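Tetratricopeptide TPR_2 repeat protein (Thermobaculum terrenum, PDB 5DJS) is a tetratricopeptide-repeat protein that joins helical repeats to a GT-B-type glycosyltransferase family 41 region, modelled here with uridine-5'-diphosphate. Local coordinates at residues G292-Y297 with L301-R306; S90-R95 with S375-R380. The protein carries 1 engineered substitution. One frame throughout, in Å; residues are numbered along the deposited sequence.

Contact 1 of 2, residues G292-Y297 with L301-R306; sequences GSDELY and LVRLSR
Asp-294 and Arg-303 meet end-on in a two-pronged salt bridge. NH1 of Arg-303 donates to OD2 of Asp-294 at 3.2 Å, with an N-H...O angle of 160°. The bond arrives on the syn side of the carboxylate and lies in the guanidinium plane. NH2 reaches OD1 of Asp-294 at 3.1 Å, but less straight and from above the carboxylate plane. The carboxylate and guanidinium planes are 25° apart. The Arg-303 chain runs extended from CG to NE, which carries the guanidinium from the strand across to the loop. NE also bonds to the carbonyl O of Cys-289, and NH2 to that of Pro-290. These bonds fix the rotation of the guanidinium.

Leu-301 sits beside this pair and divides its two methyls. CD1 lies 3.5 Å from OD2 of Asp-294 and also touches OG of Ser-293. CD2 rests over one face of the Tyr-297 ring, 3.8 Å from its centroid, in a CH-pi contact. CG of Tyr-297 is anti to the carbonyl carbon (chi1 -66°), which brings the ring toward the strand and against that methyl. The Tyr-297 side chain also touches Leu-282 and Met-443.

The loop, with its short 3-10 turn, packs against the strand that follows it. It is the connection between two adjacent parallel strands, 281-285 and 300-304, at one edge of a Rossmann-like GT-B sheet.

Contact 2 of 2, residues S90-R95 with S375-R380; sequences SGQVER and SSRLMR
The backbones stay well apart, with CA of Gly-91 and CA of Leu-378 8.9 Å from each other, and Arg-377 reaches across from helix 372-383. Its CG is anti to the backbone N, and the chain bends at chi3 (60°). Its guanidinium is thereby set beside the turn at residues 90-92. NH2 of Arg-377 gives a weak hydrogen bond to the carbonyl O of Ser-90 at 2.9 Å. The N-H...O angle is only 130°. That oxygen lies at the guanidinium edge, near its plane.

Gln-92 lies over one face of the same group. Its CG stands 3.7 Å from CZ of Arg-377, above the centre of the guanidinium. The side-chain amide stacks on it nearly parallel, 13° between planes. OE1 of Gln-92 stays 3.7 Å from NH1 of Arg-377, too long for a hydrogen bond, so the amide meets the guanidinium by stacking. Gly-91 has positive phi and closes a Schellman motif. Its CA is 4.1 Å from NH2 of Arg-377.

Gln-92 is the N-cap residue of helix 93-106. The turn therefore links helices 77-89 and 93-106 of the tetratricopeptide array. Helix 372-383 faces it from the GT-B half that holds strands 361-365 and 392-395, and lies between those two strands in the chain.

How the contacts relate
The contacts do not touch: their centres lie 34 Å apart and their nearest atoms about 18 Å. Both are partly buried, and they share no helix or strand. Contact 1 is local, joining a loop to the edge strand that follows it in one GT-B sheet. Contact 2 is long-range, bringing a tetratricopeptide turn to a helix of the other half. Along the chain, contact 1 is nested within the loop that contact 2 closes. Each relies on an arginine. In contact 1 it meets a carboxylate beside apolar packing. In contact 2 it meets a carbonyl and a neutral amide, with a smaller buried interface.

Contact 1 of 2, residues G292-Y297 with L301-R306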
ATOM      1  N   GLY A 292      -2.119 -24.093   1.528  1.00 53.87           N
ATOM      2  CA  GLY A 292      -2.687 -24.287   2.885  1.00 54.12           C
ATOM      3  C   GLY A 292      -2.995 -23.014   3.668  1.00 54.77           C
ATOM      4  O   GLY A 292      -2.965 -23.017   4.903  1.00 50.93           O
ATOM      5  N   SER A 293      -3.348 -21.951   2.947  1.00 56.18           N
ATOM      6  CA  SER A 293      -3.356 -20.571   3.461  1.00 56.70           C
ATOM      7  C   SER A 293      -4.706 -20.105   4.022  1.00 57.68           C
ATOM      8  O   SER A 293      -4.774 -19.067   4.686  1.00 55.49           O
ATOM      9  CB  SER A 293      -2.974 -19.626   2.316  1.00 59.03           C
ATOM     10  OG  SER A 293      -3.138 -18.262   2.650  1.00 63.73           O
ATOM     11  N   ASP A 294      -5.762 -20.866   3.748  1.00 56.21           N
ATOM     12  CA  ASP A 294      -7.140 -20.385   3.887  1.00 56.47           C
ATOM     13  C   ASP A 294      -7.592 -20.162   5.323  1.00 54.46           C
ATOM     14  O   ASP A 294      -8.333 -19.220   5.599  1.00 53.09           O
ATOM     15  CB  ASP A 294      -8.109 -21.356   3.193  1.00 57.06           C
ATOM     16  CG  ASP A 294      -7.930 -21.368   1.700  1.00 55.10           C
ATOM     17  OD1 ASP A 294      -6.905 -21.904   1.224  1.00 56.41           O
ATOM     18  OD2 ASP A 294      -8.803 -20.805   1.009  1.00 52.28           O
ATOM     19  N   GLU A 295      -7.164 -21.046   6.220  1.00 54.88           N
ATOM     20  CA  GLU A 295      -7.421 -20.904   7.662  1.00 55.50           C
ATOM     21  C   GLU A 295      -6.983 -19.534   8.234  1.00 55.81           C
ATOM     22  O   GLU A 295      -7.564 -19.057   9.217  1.00 56.39           O
ATOM     23  CB  GLU A 295      -6.770 -22.057   8.449  1.00 59.55           C
ATOM     24  CG  GLU A 295      -5.284 -22.294   8.141  1.00 65.58           C
ATOM     25  CD  GLU A 295      -4.558 -23.071   9.218  1.00 67.36           C
ATOM     26  OE1 GLU A 295      -5.112 -24.089   9.688  1.00 70.36           O
ATOM     27  OE2 GLU A 295      -3.427 -22.666   9.581  1.00 65.89           O
ATOM     28  N   LEU A 296      -5.981 -18.902   7.609  1.00 51.01           N
ATOM     29  CA  LEU A 296      -5.538 -17.557   8.001  1.00 48.76           C
ATOM     30  C   LEU A 296      -6.480 -16.412   7.596  1.00 45.78           C
ATOM     31  O   LEU A 296      -6.234 -15.255   7.976  1.00 47.87           O
ATOM     32  CB  LEU A 296      -4.132 -17.265   7.443  1.00 49.96           C
ATOM     33  CG  LEU A 296      -2.992 -18.224   7.820  1.00 48.70           C
ATOM     34  CD1 LEU A 296      -1.703 -17.795   7.139  1.00 46.81           C
ATOM     35  CD2 LEU A 296      -2.802 -18.297   9.329  1.00 48.57           C
ATOM     36  N   TYR A 297      -7.550 -16.711   6.858  1.00 41.37           N
ATOM     37  CA  TYR A 297      -8.440 -15.680   6.316  1.00 40.27           C
ATOM     38  C   TYR A 297      -9.896 -15.941   6.664  1.00 38.61           C
ATOM     39  O   TYR A 297     -10.412 -17.033   6.419  1.00 35.65           O
ATOM     40  CB  TYR A 297      -8.295 -15.633   4.789  1.00 41.11           C
ATOM     41  CG  TYR A 297      -6.935 -15.173   4.326  1.00 40.85           C
ATOM     42  CD1 TYR A 297      -5.836 -16.042   4.352  1.00 41.53           C
ATOM     43  CD2 TYR A 297      -6.732 -13.869   3.884  1.00 40.70           C
ATOM     44  CE1 TYR A 297      -4.573 -15.625   3.951  1.00 41.41           C
ATOM     45  CE2 TYR A 297      -5.471 -13.436   3.479  1.00 43.92           C
ATOM     46  CZ  TYR A 297      -4.391 -14.318   3.505  1.00 42.10           C
ATOM     47  OH  TYR A 297      -3.139 -13.896   3.102  1.00 37.81           O
ATOM     48  N   LEU A 301     -10.879 -17.034  -0.083  1.00 48.36           N
ATOM     49  CA  LEU A 301      -9.876 -16.642  -1.058  1.00 47.09           C
ATOM     50  C   LEU A 301     -10.363 -16.991  -2.468  1.00 46.32           C
ATOM     51  O   LEU A 301     -10.859 -18.093  -2.705  1.00 45.68           O
ATOM     52  CB  LEU A 301      -8.547 -17.341  -0.759  1.00 46.91           C
ATOM     53  CG  LEU A 301      -7.880 -16.987   0.571  1.00 45.40           C
ATOM     54  CD1 LEU A 301      -6.724 -17.935   0.841  1.00 45.88           C
ATOM     55  CD2 LEU A 301      -7.382 -15.552   0.584  1.00 45.83           C
ATOM     56  N   VAL A 302     -10.234 -16.036  -3.386  1.00 44.59           N
ATOM     57  CA  VAL A 302     -10.589 -16.221  -4.788  1.00 43.05           C
ATOM     58  C   VAL A 302      -9.279 -16.188  -5.563  1.00 42.02           C
ATOM     59  O   VAL A 302      -8.753 -15.114  -5.858  1.00 40.87           O
ATOM     60  CB  VAL A 302     -11.555 -15.112  -5.268  1.00 43.41           C
ATOM     61  CG1 VAL A 302     -11.802 -15.177  -6.768  1.00 43.66           C
ATOM     62  CG2 VAL A 302     -12.874 -15.197  -4.523  1.00 43.06           C
ATOM     63  N   ARG A 303      -8.752 -17.368  -5.874  1.00 41.66           N
ATOM     64  CA  ARG A 303      -7.464 -17.487  -6.549  1.00 42.20           C
ATOM     65  C   ARG A 303      -7.626 -17.434  -8.071  1.00 42.56           C
ATOM     66  O   ARG A 303      -7.753 -18.474  -8.726  1.00 43.73           O
ATOM     67  CB  ARG A 303      -6.776 -18.793  -6.150  1.00 41.77           C
ATOM     68  CG  ARG A 303      -6.537 -18.987  -4.662  1.00 42.55           C
ATOM     69  CD  ARG A 303      -6.151 -20.433  -4.373  1.00 42.94           C
ATOM     70  NE  ARG A 303      -5.343 -20.566  -3.155  1.00 45.35           N
ATOM     71  CZ  ARG A 303      -5.816 -20.608  -1.908  1.00 46.14           C
ATOM     72  NH1 ARG A 303      -7.123 -20.518  -1.652  1.00 46.82           N
ATOM     73  NH2 ARG A 303      -4.969 -20.746  -0.895  1.00 45.30           N
ATOM     74  N   LEU A 304      -7.601 -16.228  -8.637  1.00 41.57           N
ATOM     75  CA  LEU A 304      -7.632 -16.064 -10.096  1.00 42.32           C
ATOM     76  C   LEU A 304      -6.495 -16.861 -10.770  1.00 45.10           C
ATOM     77  O   LEU A 304      -5.391 -16.973 -10.223  1.00 44.96           O
ATOM     78  CB  LEU A 304      -7.481 -14.591 -10.494  1.00 41.40           C
ATOM     79  CG  LEU A 304      -8.521 -13.567 -10.051  1.00 40.70           C
ATOM     80  CD1 LEU A 304      -8.063 -12.173 -10.461  1.00 41.74           C
ATOM     81  CD2 LEU A 304      -9.889 -13.879 -10.619  1.00 40.27           C
ATOM     82  N   SER A 305      -6.763 -17.375 -11.974  1.00 46.11           N
ATOM     83  CA  SER A 305      -5.788 -18.174 -12.747  1.00 44.26           C
ATOM     84  C   SER A 305      -4.862 -17.318 -13.637  1.00 43.06           C
ATOM     85  O   SER A 305      -4.304 -17.803 -14.611  1.00 42.61           O
ATOM     86  CB  SER A 305      -6.553 -19.184 -13.596  1.00 43.62           C
ATOM     87  OG  SER A 305      -7.487 -18.489 -14.404  1.00 44.11           O
ATOM     88  N   ARG A 306      -4.741 -16.036 -13.305  1.00 43.03           N
ATOM     89  CA  ARG A 306      -3.738 -15.126 -13.841  1.00 42.73           C
ATOM     90  C   ARG A 306      -3.206 -14.300 -12.641  1.00 43.97           C
ATOM     91  O   ARG A 306      -3.622 -14.515 -11.503  1.00 41.76           O
ATOM     92  CB  ARG A 306      -4.387 -14.190 -14.862  1.00 42.13           C
ATOM     93  CG  ARG A 306      -5.463 -13.303 -14.259  1.00 41.72           C
ATOM     94  CD  ARG A 306      -6.012 -12.250 -15.188  1.00 43.54           C
ATOM     95  NE  ARG A 306      -5.033 -11.516 -15.997  1.00 45.37           N
ATOM     96  CZ  ARG A 306      -4.105 -10.670 -15.560  1.00 46.44           C
ATOM     97  NH1 ARG A 306      -3.918 -10.435 -14.272  1.00 52.47           N
ATOM     98  NH2 ARG A 306      -3.328 -10.055 -16.433  1.00 47.04           N
TER

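Contact 2 of 2, residues S90-R95 with S375-R380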
ATOM      1  N   SER A  90       9.832   5.595   8.299  1.00 38.15           N
ATOM      2  CA  SER A  90      11.216   6.018   8.171  1.00 36.43           C
ATOM      3  C   SER A  90      12.198   4.850   8.074  1.00 35.30           C
ATOM      4  O   SER A  90      13.366   5.081   7.800  1.00 37.59           O
ATOM      5  CB  SER A  90      11.599   6.903   9.359  1.00 35.97           C
ATOM      6  OG  SER A  90      11.741   6.132  10.556  1.00 36.39           O
ATOM      7  N   GLY A  91      11.743   3.619   8.318  1.00 33.69           N
ATOM      8  CA  GLY A  91      12.603   2.438   8.321  1.00 33.80           C
ATOM      9  C   GLY A  91      12.902   1.871   9.703  1.00 36.40           C
ATOM     10  O   GLY A  91      13.571   0.837   9.815  1.00 36.70           O
ATOM     11  N   GLN A  92      12.415   2.525  10.759  1.00 38.61           N
ATOM     12  CA  GLN A  92      12.709   2.119  12.138  1.00 40.11           C
ATOM     13  C   GLN A  92      11.498   1.377  12.666  1.00 39.99           C
ATOM     14  O   GLN A  92      10.757   1.897  13.496  1.00 41.50           O
ATOM     15  CB  GLN A  92      13.039   3.342  13.003  1.00 40.51           C
ATOM     16  CG  GLN A  92      14.099   4.239  12.393  1.00 42.00           C
ATOM     17  CD  GLN A  92      14.415   5.440  13.245  1.00 44.23           C
ATOM     18  OE1 GLN A  92      14.024   6.567  12.924  1.00 45.46           O
ATOM     19  NE2 GLN A  92      15.121   5.211  14.344  1.00 46.73           N
ATOM     20  N   VAL A  93      11.321   0.150  12.181  1.00 39.16           N
ATOM     21  CA  VAL A  93      10.085  -0.609  12.384  1.00 40.53           C
ATOM     22  C   VAL A  93       9.854  -1.009  13.839  1.00 40.62           C
ATOM     23  O   VAL A  93       8.743  -0.857  14.331  1.00 42.93           O
ATOM     24  CB  VAL A  93       9.999  -1.846  11.437  1.00 40.80           C
ATOM     25  CG1 VAL A  93       8.786  -2.728  11.748  1.00 40.85           C
ATOM     26  CG2 VAL A  93       9.924  -1.393   9.983  1.00 40.17           C
ATOM     27  N   GLU A  94      10.870  -1.520  14.523  1.00 43.49           N
ATOM     28  CA  GLU A  94      10.686  -1.958  15.916  1.00 46.38           C
ATOM     29  C   GLU A  94      10.426  -0.798  16.885  1.00 44.45           C
ATOM     30  O   GLU A  94       9.647  -0.946  17.814  1.00 41.56           O
ATOM     31  CB  GLU A  94      11.868  -2.801  16.412  1.00 50.73           C
ATOM     32  CG  GLU A  94      12.116  -4.116  15.668  1.00 55.65           C
ATOM     33  CD  GLU A  94      10.869  -4.980  15.467  1.00 59.50           C
ATOM     34  OE1 GLU A  94      10.008  -5.064  16.384  1.00 59.17           O
ATOM     35  OE2 GLU A  94      10.756  -5.590  14.377  1.00 63.68           O
ATOM     36  N   ARG A  95      11.075   0.343  16.662  1.00 46.92           N
ATOM     37  CA  ARG A  95      10.840   1.547  17.474  1.00 50.27           C
ATOM     38  C   ARG A  95       9.411   2.083  17.312  1.00 51.89           C
ATOM     39  O   ARG A  95       8.821   2.597  18.278  1.00 55.60           O
ATOM     40  CB  ARG A  95      11.844   2.660  17.137  1.00 52.53           C
ATOM     41  CG  ARG A  95      13.204   2.523  17.798  1.00 55.92           C
ATOM     42  CD  ARG A  95      14.059   3.762  17.556  1.00 62.06           C
ATOM     43  NE  ARG A  95      15.337   3.713  18.275  1.00 71.49           N
ATOM     44  CZ  ARG A  95      16.412   3.005  17.907  1.00 79.58           C
ATOM     45  NH1 ARG A  95      16.405   2.241  16.810  1.00 85.85           N
ATOM     46  NH2 ARG A  95      17.519   3.054  18.649  1.00 79.55           N
ATOM     47  N   SER A 375      19.264   8.853   5.656  1.00 47.08           N
ATOM     48  CA  SER A 375      20.269   8.337   4.699  1.00 47.51           C
ATOM     49  C   SER A 375      21.579   7.949   5.394  1.00 46.69           C
ATOM     50  O   SER A 375      22.169   6.912   5.072  1.00 44.64           O
ATOM     51  CB  SER A 375      20.541   9.326   3.559  1.00 45.97           C
ATOM     52  OG  SER A 375      20.922  10.590   4.059  1.00 46.38           O
ATOM     53  N   SER A 376      22.020   8.761   6.354  1.00 48.22           N
ATOM     54  CA  SER A 376      23.196   8.418   7.171  1.00 51.31           C
ATOM     55  C   SER A 376      23.014   7.097   7.909  1.00 52.10           C
ATOM     56  O   SER A 376      23.895   6.227   7.838  1.00 47.86           O
ATOM     57  CB  SER A 376      23.528   9.522   8.179  1.00 51.46           C
ATOM     58  OG  SER A 376      23.995  10.683   7.510  1.00 56.04           O
ATOM     59  N   ARG A 377      21.864   6.943   8.580  1.00 52.23           N
ATOM     60  CA  ARG A 377      21.549   5.702   9.309  1.00 55.00           C
ATOM     61  C   ARG A 377      21.587   4.465   8.392  1.00 53.17           C
ATOM     62  O   ARG A 377      22.036   3.393   8.806  1.00 53.77           O
ATOM     63  CB  ARG A 377      20.183   5.786  10.019  1.00 58.28           C
ATOM     64  CG  ARG A 377      19.977   4.697  11.080  1.00 62.03           C
ATOM     65  CD  ARG A 377      18.553   4.588  11.605  1.00 63.42           C
ATOM     66  NE  ARG A 377      17.609   4.291  10.524  1.00 69.22           N
ATOM     67  CZ  ARG A 377      16.768   5.163   9.948  1.00 73.71           C
ATOM     68  NH1 ARG A 377      16.687   6.438  10.340  1.00 72.51           N
ATOM     69  NH2 ARG A 377      15.977   4.746   8.961  1.00 75.10           N
ATOM     70  N   LEU A 378      21.134   4.630   7.151  1.00 51.52           N
ATOM     71  CA  LEU A 378      21.127   3.546   6.159  1.00 48.35           C
ATOM     72  C   LEU A 378      22.554   3.235   5.674  1.00 46.75           C
ATOM     73  O   LEU A 378      22.936   2.057   5.566  1.00 42.88           O
ATOM     74  CB  LEU A 378      20.188   3.905   4.982  1.00 46.83           C
ATOM     75  CG  LEU A 378      19.191   2.881   4.408  1.00 45.83           C
ATOM     76  CD1 LEU A 378      18.673   1.846   5.405  1.00 43.58           C
ATOM     77  CD2 LEU A 378      18.014   3.626   3.776  1.00 45.53           C
ATOM     78  N   MET A 379      23.330   4.287   5.388  1.00 45.85           N
ATOM     79  CA  MET A 379      24.761   4.146   5.059  1.00 46.53           C
ATOM     80  C   MET A 379      25.528   3.437   6.171  1.00 45.73           C
ATOM     81  O   MET A 379      26.296   2.510   5.906  1.00 45.64           O
ATOM     82  CB  MET A 379      25.411   5.513   4.800  1.00 47.27           C
ATOM     83  CG  MET A 379      24.981   6.182   3.504  1.00 48.44           C
ATOM     84  SD  MET A 379      25.645   7.860   3.374  1.00 48.97           S
ATOM     85  CE  MET A 379      27.356   7.499   3.052  1.00 49.07           C
ATOM     86  N   ARG A 380      25.311   3.867   7.410  1.00 46.74           N
ATOM     87  CA  ARG A 380      25.964   3.230   8.554  1.00 50.67           C
ATOM     88  C   ARG A 380      25.527   1.782   8.735  1.00 48.07           C
ATOM     89  O   ARG A 380      26.345   0.928   9.086  1.00 50.04           O
ATOM     90  CB  ARG A 380      25.734   4.008   9.858  1.00 57.36           C
ATOM     91  CG  ARG A 380      26.590   3.483  11.013  1.00 64.74           C
ATOM     92  CD  ARG A 380      26.751   4.462  12.171  1.00 69.80           C
ATOM     93  NE  ARG A 380      25.677   4.339  13.163  1.00 78.30           N
ATOM     94  CZ  ARG A 380      25.561   3.361  14.072  1.00 82.25           C
ATOM     95  NH1 ARG A 380      26.448   2.359  14.144  1.00 85.54           N
ATOM     96  NH2 ARG A 380      24.534   3.373  14.919  1.00 80.23           N
TER